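Local structure of uncharacterized protein (Enterococcus faecalis, 4OBI) at residues Y12-K17 against K24-K29; D45-E50 against H87-T92; G72-P77 against I91-S96. The protein is of unknown function but binds zinc, this piece being the NusG domain II-like part of a protein that probably also carries a membrane-spanning helix. All blocks are in the same frame, centred on the assembly; numbering follows the deposited sequence. Where two conformers were deposited one is given.

In the fold
Strand 89-95 ties the three contacts together. Contact 1 is the hairpin of strands 12-18 and 21-28, and strand 12-18 lies beside strand 89-95 in the same antiparallel sheet: Val15 N is 2.7 Å from Thr92 O, and Gln13 O 2.8 Å from Glu94 N. Contact 2 joins that sheet to the three-stranded one, and contact 3 lays the loop 72-77 against the later half of strand 89-95. Contacts 2 and 3 share Ile91 and Thr92. The zinc ion, bound by Cys63, Asp68 and Cys84, is about 4 Å from the side chain of Asn47 in contact 2, about 11 Å from that of Leu16 in contact 1 and about 10 Å from that of Ile91 in contact 3.

Contact 1 of 3, residues Y12-K17 against K24-K29; sequences YQAVLK and KVFDLK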
loop_
_atom_site.group_PDB
_atom_site.type_symbol
_atom_site.label_atom_id
_atom_site.label_comp_id
_atom_site.label_asym_id
_atom_site.label_seq_id
_atom_site.Cartn_x
_atom_site.Cartn_y
_atom_site.Cartn_z
ATOM N N TYR A 12 -5.378 1.809 -13.360
ATOM C CA TYR A 12 -4.887 0.743 -12.501
ATOM C C TYR A 12 -5.531 0.816 -11.129
ATOM O O TYR A 12 -6.204 1.788 -10.789
ATOM C CB TYR A 12 -3.365 0.812 -12.391
ATOM C CG TYR A 12 -2.673 0.790 -13.738
ATOM C CD1 TYR A 12 -2.798 -0.306 -14.588
ATOM C CD2 TYR A 12 -1.898 1.861 -14.160
ATOM C CE1 TYR A 12 -2.174 -0.331 -15.826
ATOM C CE2 TYR A 12 -1.271 1.851 -15.395
ATOM C CZ TYR A 12 -1.409 0.752 -16.222
ATOM O OH TYR A 12 -0.785 0.745 -17.455
ATOM N N GLN A 13 -5.332 -0.240 -10.358
ATOM C CA GLN A 13 -5.832 -0.302 -9.000
ATOM C C GLN A 13 -4.769 -0.923 -8.111
ATOM O O GLN A 13 -4.030 -1.808 -8.551
ATOM C CB GLN A 13 -7.138 -1.103 -8.960
ATOM C CG GLN A 13 -7.005 -2.563 -9.382
ATOM C CD GLN A 13 -8.330 -3.192 -9.781
ATOM O OE1 GLN A 13 -9.289 -2.496 -10.138
ATOM N NE2 GLN A 13 -8.383 -4.514 -9.750
ATOM N N ALA A 14 -4.680 -0.441 -6.871
ATOM C CA ALA A 14 -3.751 -0.979 -5.881
ATOM C C ALA A 14 -4.497 -1.892 -4.925
ATOM O O ALA A 14 -5.561 -1.535 -4.424
ATOM C CB ALA A 14 -3.080 0.143 -5.106
ATOM N N VAL A 15 -3.934 -3.069 -4.679
ATOM C CA VAL A 15 -4.545 -4.076 -3.828
ATOM C C VAL A 15 -3.729 -4.213 -2.543
ATOM O O VAL A 15 -2.544 -4.553 -2.576
ATOM C CB VAL A 15 -4.583 -5.438 -4.563
ATOM C CG1 VAL A 15 -5.198 -6.525 -3.690
ATOM C CG2 VAL A 15 -5.317 -5.289 -5.895
ATOM N N LEU A 16 -4.382 -3.955 -1.414
ATOM C CA LEU A 16 -3.767 -4.051 -0.100
ATOM C C LEU A 16 -4.201 -5.345 0.566
ATOM O O LEU A 16 -5.391 -5.577 0.763
ATOM C CB LEU A 16 -4.186 -2.855 0.760
ATOM C CG LEU A 16 -3.793 -2.875 2.241
ATOM C CD1 LEU A 16 -2.285 -2.904 2.394
ATOM C CD2 LEU A 16 -4.385 -1.673 2.957
ATOM N N LYS A 17 -3.222 -6.182 0.903
ATOM C CA LYS A 17 -3.465 -7.481 1.495
ATOM C C LYS A 17 -2.689 -7.549 2.798
ATOM O O LYS A 17 -1.512 -7.165 2.839
ATOM C CB LYS A 17 -2.978 -8.577 0.550
ATOM C CG LYS A 17 -3.139 -9.987 1.087
ATOM C CD LYS A 17 -2.895 -11.031 0.007
ATOM C CE LYS A 17 -1.430 -11.124 -0.378
ATOM N NZ LYS A 17 -1.201 -12.160 -1.430
ATOM N N LYS A 24 -8.496 -3.871 1.116
ATOM C CA LYS A 24 -8.829 -2.634 0.415
ATOM C C LYS A 24 -8.312 -2.680 -1.034
ATOM O O LYS A 24 -7.230 -3.192 -1.291
ATOM C CB LYS A 24 -8.189 -1.447 1.154
ATOM C CG LYS A 24 -8.888 -0.113 0.978
ATOM C CD LYS A 24 -10.152 -0.016 1.813
ATOM C CE LYS A 24 -10.634 1.423 1.923
ATOM N NZ LYS A 24 -10.806 2.079 0.595
ATOM N N VAL A 25 -9.091 -2.143 -1.968
ATOM C CA VAL A 25 -8.619 -1.907 -3.329
ATOM C C VAL A 25 -8.768 -0.410 -3.594
ATOM O O VAL A 25 -9.863 0.128 -3.450
ATOM C CB VAL A 25 -9.418 -2.713 -4.372
ATOM C CG1 VAL A 25 -8.938 -2.394 -5.787
ATOM C CG2 VAL A 25 -9.299 -4.210 -4.105
ATOM N N PHE A 26 -7.663 0.244 -3.948
ATOM C CA PHE A 26 -7.642 1.688 -4.198
ATOM C C PHE A 26 -7.579 1.948 -5.699
ATOM O O PHE A 26 -6.714 1.411 -6.396
ATOM C CB PHE A 26 -6.415 2.351 -3.554
ATOM C CG PHE A 26 -6.241 2.066 -2.083
ATOM C CD1 PHE A 26 -6.801 2.903 -1.122
ATOM C CD2 PHE A 26 -5.483 0.992 -1.655
ATOM C CE1 PHE A 26 -6.628 2.658 0.231
ATOM C CE2 PHE A 26 -5.304 0.743 -0.304
ATOM C CZ PHE A 26 -5.875 1.574 0.640
ATOM N N ASP A 27 -8.479 2.793 -6.186
ATOM C CA ASP A 27 -8.447 3.190 -7.583
ATOM C C ASP A 27 -7.316 4.197 -7.757
ATOM O O ASP A 27 -7.154 5.113 -6.955
ATOM C CB ASP A 27 -9.791 3.766 -8.012
ATOM C CG ASP A 27 -10.893 2.720 -8.021
ATOM O OD1 ASP A 27 -10.633 1.587 -8.487
ATOM O OD2 ASP A 27 -12.012 3.028 -7.558
ATOM N N LEU A 28 -6.501 3.993 -8.783
ATOM C CA LEU A 28 -5.366 4.871 -9.035
ATOM C C LEU A 28 -5.693 5.759 -10.229
ATOM O O LEU A 28 -5.492 5.367 -11.370
ATOM C CB LEU A 28 -4.097 4.047 -9.277
ATOM C CG LEU A 28 -3.590 3.232 -8.080
ATOM C CD1 LEU A 28 -2.300 2.501 -8.443
ATOM C CD2 LEU A 28 -3.380 4.105 -6.851
ATOM N N LYS A 29 -6.234 6.941 -9.948
ATOM C CA LYS A 29 -6.668 7.877 -10.983
ATOM C C LYS A 29 -5.720 9.072 -11.044
ATOM O O LYS A 29 -5.441 9.693 -10.022
ATOM C CB LYS A 29 -8.092 8.351 -10.692
HETATM O O HOH W 1 -3.681 4.393 -12.815
HETATM O O HOH W 2 -11.889 -1.079 -8.392
#
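In the antiparallel beta hairpin of strands 12-18 and 21-28, Ala14 and Phe26 form a hydrogen-bonded pair: Ala14 N donates to Phe26 O and Phe26 N to Ala14 O, both at 2.8 Å. Leu16 N continues the pairing to Lys24 O at 3.0 Å. Side chains then alternate between the two faces of the hairpin. On the inner face, Phe26 has CG anti to its own carbonyl carbon (chi1 -53°), and the ring meets Leu16 at its edge, CE2 lying 3.9 Å from Leu16 CB. Lys24 CG sits over one face of this ring, toward the rim. Ala14 CB fills the same row, 4.2 Å from Leu28 CD1. This is the side of the hairpin that packs on strand 34-40, where Phe26 touches Tyr35 and Leu16 touches Tyr37. The other face carries the non-hydrogen-bonded pairs Gln13-Asp27 and Val15-Val25. There Val25 CG1 rests against Gln13 CB at 3.9 Å, while the amide of Gln13 turns to the next strand, its NE2 hydrogen-bonded to Glu94 OE2.

Contact 2 of 3, residues D45-E50 against H87-T92; sequences DYNLIE and HNLFIT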
loop_
_atom_site.group_PDB
_atom_site.type_symbol
_atom_site.label_atom_id
_atom_site.label_comp_id
_atom_site.label_asym_id
_atom_site.label_seq_id
_atom_site.Cartn_x
_atom_site.Cartn_y
_atom_site.Cartn_z
ATOM N N ASP A 45 0.867 -2.973 15.701
ATOM C CA ASP A 45 1.564 -2.921 14.422
ATOM C C ASP A 45 0.732 -2.106 13.449
ATOM O O ASP A 45 -0.478 -2.294 13.369
ATOM C CB ASP A 45 1.798 -4.324 13.875
ATOM C CG ASP A 45 2.871 -5.070 14.641
ATOM O OD1 ASP A 45 3.456 -4.506 15.599
ATOM O OD2 ASP A 45 3.139 -6.227 14.276
ATOM N N TYR A 46 1.373 -1.170 12.748
ATOM C CA TYR A 46 0.657 -0.328 11.809
ATOM C C TYR A 46 1.485 0.054 10.596
ATOM O O TYR A 46 2.721 0.039 10.626
ATOM C CB TYR A 46 0.119 0.933 12.498
ATOM C CG TYR A 46 1.112 2.058 12.642
ATOM C CD1 TYR A 46 1.979 2.098 13.718
ATOM C CD2 TYR A 46 1.169 3.090 11.713
ATOM C CE1 TYR A 46 2.892 3.131 13.866
ATOM C CE2 TYR A 46 2.081 4.126 11.843
ATOM C CZ TYR A 46 2.947 4.140 12.921
ATOM O OH TYR A 46 3.860 5.167 13.074
ATOM N N ASN A 47 0.765 0.365 9.522
ATOM C CA ASN A 47 1.321 0.883 8.292
ATOM C C ASN A 47 0.339 1.903 7.780
ATOM O O ASN A 47 -0.864 1.625 7.690
ATOM C CB ASN A 47 1.468 -0.203 7.239
ATOM C CG ASN A 47 2.299 -1.360 7.715
ATOM O OD1 ASN A 47 1.836 -2.181 8.494
ATOM N ND2 ASN A 47 3.531 -1.439 7.240
ATOM N N LEU A 48 0.844 3.084 7.464
ATOM C CA LEU A 48 0.009 4.156 6.954
ATOM C C LEU A 48 0.161 4.243 5.443
ATOM O O LEU A 48 1.233 4.563 4.937
ATOM C CB LEU A 48 0.383 5.479 7.615
ATOM C CG LEU A 48 -0.508 6.662 7.253
ATOM C CD1 LEU A 48 -1.928 6.443 7.756
ATOM C CD2 LEU A 48 0.082 7.938 7.828
ATOM N N ILE A 49 -0.927 3.953 4.733
ATOM C CA ILE A 49 -0.944 4.000 3.278
ATOM C C ILE A 49 -1.290 5.429 2.840
ATOM O O ILE A 49 -2.151 6.095 3.439
ATOM C CB ILE A 49 -1.947 2.970 2.687
ATOM C CG1 ILE A 49 -1.398 1.534 2.776
ATOM C CG2 ILE A 49 -2.258 3.267 1.233
ATOM C CD1 ILE A 49 -1.111 1.026 4.163
ATOM N N GLU A 50 -0.601 5.904 1.807
ATOM C CA GLU A 50 -0.898 7.201 1.215
ATOM C C GLU A 50 -1.142 7.016 -0.271
ATOM O O GLU A 50 -0.293 6.490 -0.978
ATOM C CB GLU A 50 0.261 8.164 1.428
ATOM C CG GLU A 50 -0.041 9.595 1.007
ATOM C CD GLU A 50 1.164 10.503 1.128
ATOM O OE1 GLU A 50 2.239 10.028 1.535
ATOM O OE2 GLU A 50 1.042 11.702 0.809
ATOM N N HIS A 87 4.824 -7.301 9.122
ATOM C CA HIS A 87 3.380 -7.166 9.345
ATOM C C HIS A 87 2.543 -8.026 8.389
ATOM O O HIS A 87 1.311 -7.986 8.426
ATOM C CB HIS A 87 2.963 -5.703 9.229
ATOM C CG HIS A 87 3.565 -4.819 10.278
ATOM N ND1 HIS A 87 3.411 -3.452 10.267
ATOM C CD2 HIS A 87 4.332 -5.104 11.357
ATOM C CE1 HIS A 87 4.053 -2.930 11.297
ATOM N NE2 HIS A 87 4.617 -3.912 11.978
ATOM N N ASN A 88 3.216 -8.809 7.546
ATOM C CA ASN A 88 2.561 -9.652 6.546
ATOM C C ASN A 88 1.597 -8.849 5.655
ATOM O O ASN A 88 0.459 -9.265 5.402
ATOM C CB ASN A 88 1.831 -10.808 7.228
ATOM C CG ASN A 88 1.678 -12.015 6.324
ATOM O OD1 ASN A 88 2.318 -12.106 5.276
ATOM N ND2 ASN A 88 0.843 -12.960 6.736
ATOM N N LEU A 89 2.079 -7.697 5.202
ATOM C CA LEU A 89 1.293 -6.731 4.449
ATOM C C LEU A 89 1.931 -6.472 3.083
ATOM O O LEU A 89 3.153 -6.322 2.984
ATOM C CB LEU A 89 1.187 -5.430 5.233
ATOM C CG LEU A 89 0.518 -4.218 4.556
ATOM C CD1 LEU A 89 -0.160 -3.352 5.608
ATOM C CD2 LEU A 89 1.465 -3.365 3.718
ATOM N N PHE A 90 1.098 -6.402 2.040
ATOM C CA PHE A 90 1.560 -6.259 0.662
ATOM C C PHE A 90 0.654 -5.299 -0.099
ATOM O O PHE A 90 -0.559 -5.291 0.109
ATOM C CB PHE A 90 1.571 -7.619 -0.051
ATOM C CG PHE A 90 2.463 -8.626 0.605
ATOM C CD1 PHE A 90 1.993 -9.408 1.644
ATOM C CD2 PHE A 90 3.789 -8.757 0.212
ATOM C CE1 PHE A 90 2.823 -10.307 2.277
ATOM C CE2 PHE A 90 4.624 -9.659 0.844
ATOM C CZ PHE A 90 4.135 -10.442 1.874
ATOM N N ILE A 91 1.253 -4.480 -0.948
ATOM C CA ILE A 91 0.502 -3.643 -1.869
ATOM C C ILE A 91 1.007 -3.912 -3.276
ATOM O O ILE A 91 2.194 -3.735 -3.554
ATOM C CB ILE A 91 0.673 -2.146 -1.580
ATOM C CG1 ILE A 91 0.210 -1.804 -0.160
ATOM C CG2 ILE A 91 -0.081 -1.328 -2.624
ATOM C CD1 ILE A 91 0.627 -0.418 0.286
ATOM N N THR A 92 0.102 -4.359 -4.144
ATOM C CA THR A 92 0.442 -4.571 -5.551
ATOM C C THR A 92 -0.479 -3.738 -6.425
ATOM O O THR A 92 -1.610 -3.427 -6.054
ATOM C CB THR A 92 0.387 -6.064 -5.961
ATOM O OG1 THR A 92 1.057 -6.249 -7.215
ATOM C CG2 THR A 92 -1.041 -6.564 -6.088
HETATM O O HOH W 3 6.009 -3.671 14.366
#
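Asn47 OD1 takes a nearly straight hydrogen bond from His87 ND1, 2.7 Å with an N-H...O angle of 172°. The oxygen lies close to the imidazole plane, but the amide itself is turned almost perpendicular to the ring (84°), and the donor is tilted out of the plane of the Asn47 carbonyl. The other end of the amide is held too: Asn47 ND2 donates to Asp68 OD2, and Asp68 is a zinc ligand together with Cys63 and Cys84. Asn47 thus links His87 to the metal site as a second-shell residue, its side chain about 4 Å from the zinc ion.

Asp45 approaches the imidazole from above. Its CB lies over one ring face, 3.6 Å from the centroid in a CH-pi contact, and its carboxylate stacks at 18° to the ring, with OD2 3.3 Å from His87 CD2. A water sits in the ring plane 2.8 Å from His87 NE2 and bonds weakly to Asp45 OD1. Tyr46 O lies in the ring plane at the edge between the two nitrogens, 3.3 Å from His87 CE1. The ring is therefore fixed in its plane and from one side.

Farther along, Leu89 CD1 and the Asn47 amide meet tip to tip, 3.7 Å from Asn47 OD1; with Ile49 and Ile91 the contact is apolar, Ile49 CG1 to Ile91 CD1 at 3.8 Å, again tip to tip. Asn88 and Leu89 both face Cys84 in a G1 beta bulge where strand 89-95 begins. The two segments run in nearly the same direction on opposing sheets: strand 46-52 is the middle of the three-stranded sheet, while strand 89-95 lies between 12-18 and 82-84. Ile91 also touches Leu16 of the adjacent strand 12-18 and Val58 of strand 55-61 in the facing sheet.

Contact 3 of 3, residues G72-P77 against I91-S96; sequences GWISKP and ITVEAS
Ile74 and Val93 slide past each other in opposite directions, Ile74 CD1 coming to 3.8 Å from Val93 CG2. Ile74 places CG1 between its backbone N and carbonyl carbon (chi1 64°), and the extended end of the branch also reaches Ile91 O. Val93 CG1, the branch anti to the backbone N, faces the loop's backbone, 3.6 Å from Ser75 O, and Val93 CB lies equally close to Lys76 O. Pro77 comes at Val93 aslant, its ring carbon CD 4.0 Å from Val93 CG1, touching the other methyl from the one Ile74 meets. Alongside, Pro77 CA makes a CA-H...O contact of 3.3 Å with Val93 O. No direct hydrogen bond joins the segments, but a water accepts from Val93 N at 3.0 Å and also reaches Pro77 O. Glu79 OE2 takes hydrogen bonds from both Ser75 N and Lys76 N. The loop follows helix 67-71 and leads to strand 82-84, passing from strand 55-61, where Ile74 makes a backbone hydrogen bond to Ile56 and its side chain packs on it, to strand 12-18, where Tyr12 packs on both Pro77 and Val93.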
loop_
_atom_site.group_PDB
_atom_site.type_symbol
_atom_site.label_atom_id
_atom_site.label_comp_id
_atom_site.label_asym_id
_atom_site.label_seq_id
_atom_site.Cartn_x
_atom_site.Cartn_y
_atom_site.Cartn_z
ATOM N N GLY A 72 9.056 3.562 -1.020
ATOM C CA GLY A 72 8.388 4.708 -1.617
ATOM C C GLY A 72 7.278 4.331 -2.584
ATOM O O GLY A 72 6.684 3.263 -2.469
ATOM N N TRP A 73 7.039 5.206 -3.561
ATOM C CA TRP A 73 5.857 5.135 -4.416
ATOM C C TRP A 73 5.931 4.038 -5.468
ATOM O O TRP A 73 6.996 3.762 -6.007
ATOM C CB TRP A 73 5.665 6.457 -5.167
ATOM C CG TRP A 73 5.513 7.693 -4.326
ATOM C CD1 TRP A 73 6.475 8.618 -4.059
ATOM C CD2 TRP A 73 4.317 8.162 -3.691
ATOM N NE1 TRP A 73 5.955 9.638 -3.288
ATOM C CE2 TRP A 73 4.631 9.381 -3.052
ATOM C CE3 TRP A 73 3.010 7.665 -3.594
ATOM C CZ2 TRP A 73 3.688 10.112 -2.322
ATOM C CZ3 TRP A 73 2.070 8.391 -2.872
ATOM C CH2 TRP A 73 2.417 9.601 -2.242
ATOM N N ILE A 74 4.785 3.429 -5.770
ATOM C CA ILE A 74 4.634 2.613 -6.978
ATOM C C ILE A 74 3.352 3.048 -7.677
ATOM O O ILE A 74 2.477 3.663 -7.065
ATOM C CB ILE A 74 4.588 1.081 -6.726
ATOM C CG1 ILE A 74 3.366 0.657 -5.894
ATOM C CG2 ILE A 74 5.880 0.592 -6.072
ATOM C CD1 ILE A 74 3.255 -0.849 -5.748
ATOM N N SER A 75 3.250 2.710 -8.956
ATOM C CA SER A 75 2.096 3.097 -9.757
ATOM C C SER A 75 1.762 2.160 -10.922
ATOM O O SER A 75 0.694 2.298 -11.505
ATOM C CB SER A 75 2.315 4.517 -10.297
ATOM O OG SER A 75 3.373 4.558 -11.252
ATOM N N LYS A 76 2.659 1.230 -11.267
ATOM C CA LYS A 76 2.501 0.393 -12.463
ATOM C C LYS A 76 2.390 -1.079 -12.086
ATOM O O LYS A 76 2.999 -1.503 -11.103
ATOM C CB LYS A 76 3.683 0.571 -13.420
ATOM C CG LYS A 76 3.962 2.010 -13.834
ATOM C CD LYS A 76 2.804 2.623 -14.590
ATOM C CE LYS A 76 3.132 4.046 -14.998
ATOM N NZ LYS A 76 2.049 4.647 -15.817
ATOM N N PRO A 77 1.620 -1.860 -12.870
ATOM C CA PRO A 77 1.394 -3.272 -12.523
ATOM C C PRO A 77 2.645 -4.139 -12.400
ATOM O O PRO A 77 2.694 -5.030 -11.547
ATOM C CB PRO A 77 0.501 -3.785 -13.648
ATOM C CG PRO A 77 -0.178 -2.578 -14.183
ATOM C CD PRO A 77 0.779 -1.433 -14.006
ATOM N N ILE A 91 1.253 -4.480 -0.948
ATOM C CA ILE A 91 0.502 -3.643 -1.869
ATOM C C ILE A 91 1.007 -3.912 -3.276
ATOM O O ILE A 91 2.194 -3.735 -3.554
ATOM C CB ILE A 91 0.673 -2.146 -1.580
ATOM C CG1 ILE A 91 0.210 -1.804 -0.160
ATOM C CG2 ILE A 91 -0.081 -1.328 -2.624
ATOM C CD1 ILE A 91 0.627 -0.418 0.286
ATOM N N THR A 92 0.102 -4.359 -4.144
ATOM C CA THR A 92 0.442 -4.571 -5.551
ATOM C C THR A 92 -0.479 -3.738 -6.425
ATOM O O THR A 92 -1.610 -3.427 -6.054
ATOM C CB THR A 92 0.387 -6.064 -5.961
ATOM O OG1 THR A 92 1.057 -6.249 -7.215
ATOM C CG2 THR A 92 -1.041 -6.564 -6.088
ATOM N N VAL A 93 0.033 -3.331 -7.580
ATOM C CA VAL A 93 -0.761 -2.602 -8.556
ATOM C C VAL A 93 -1.148 -3.583 -9.663
ATOM O O VAL A 93 -0.361 -4.470 -10.026
ATOM C CB VAL A 93 0.025 -1.398 -9.133
ATOM C CG1 VAL A 93 -0.705 -0.779 -10.316
ATOM C CG2 VAL A 93 0.262 -0.361 -8.048
ATOM N N GLU A 94 -2.367 -3.446 -10.175
ATOM C CA GLU A 94 -2.862 -4.331 -11.234
ATOM C C GLU A 94 -3.848 -3.592 -12.133
ATOM O O GLU A 94 -4.375 -2.555 -11.750
ATOM C CB GLU A 94 -3.508 -5.584 -10.627
ATOM C CG GLU A 94 -4.776 -5.315 -9.825
ATOM C CD GLU A 94 -5.328 -6.552 -9.121
ATOM O OE1 GLU A 94 -4.584 -7.538 -8.891
ATOM O OE2 GLU A 94 -6.533 -6.529 -8.786
ATOM N N ALA A 95 -4.090 -4.127 -13.330
ATOM C CA ALA A 95 -5.049 -3.520 -14.249
ATOM C C ALA A 95 -6.471 -3.728 -13.741
ATOM O O ALA A 95 -6.740 -4.657 -12.982
ATOM C CB ALA A 95 -4.893 -4.096 -15.648
ATOM N N SER A 96 -7.382 -2.862 -14.178
ATOM C CA SER A 96 -8.798 -2.971 -13.809
ATOM C C SER A 96 -9.490 -4.206 -14.424
ATOM O O SER A 96 -10.697 -4.382 -14.269
ATOM C CB SER A 96 -9.536 -1.682 -14.186
ATOM O OG SER A 96 -8.981 -0.577 -13.485
HETATM O O HOH W 4 2.761 -3.727 -8.710
#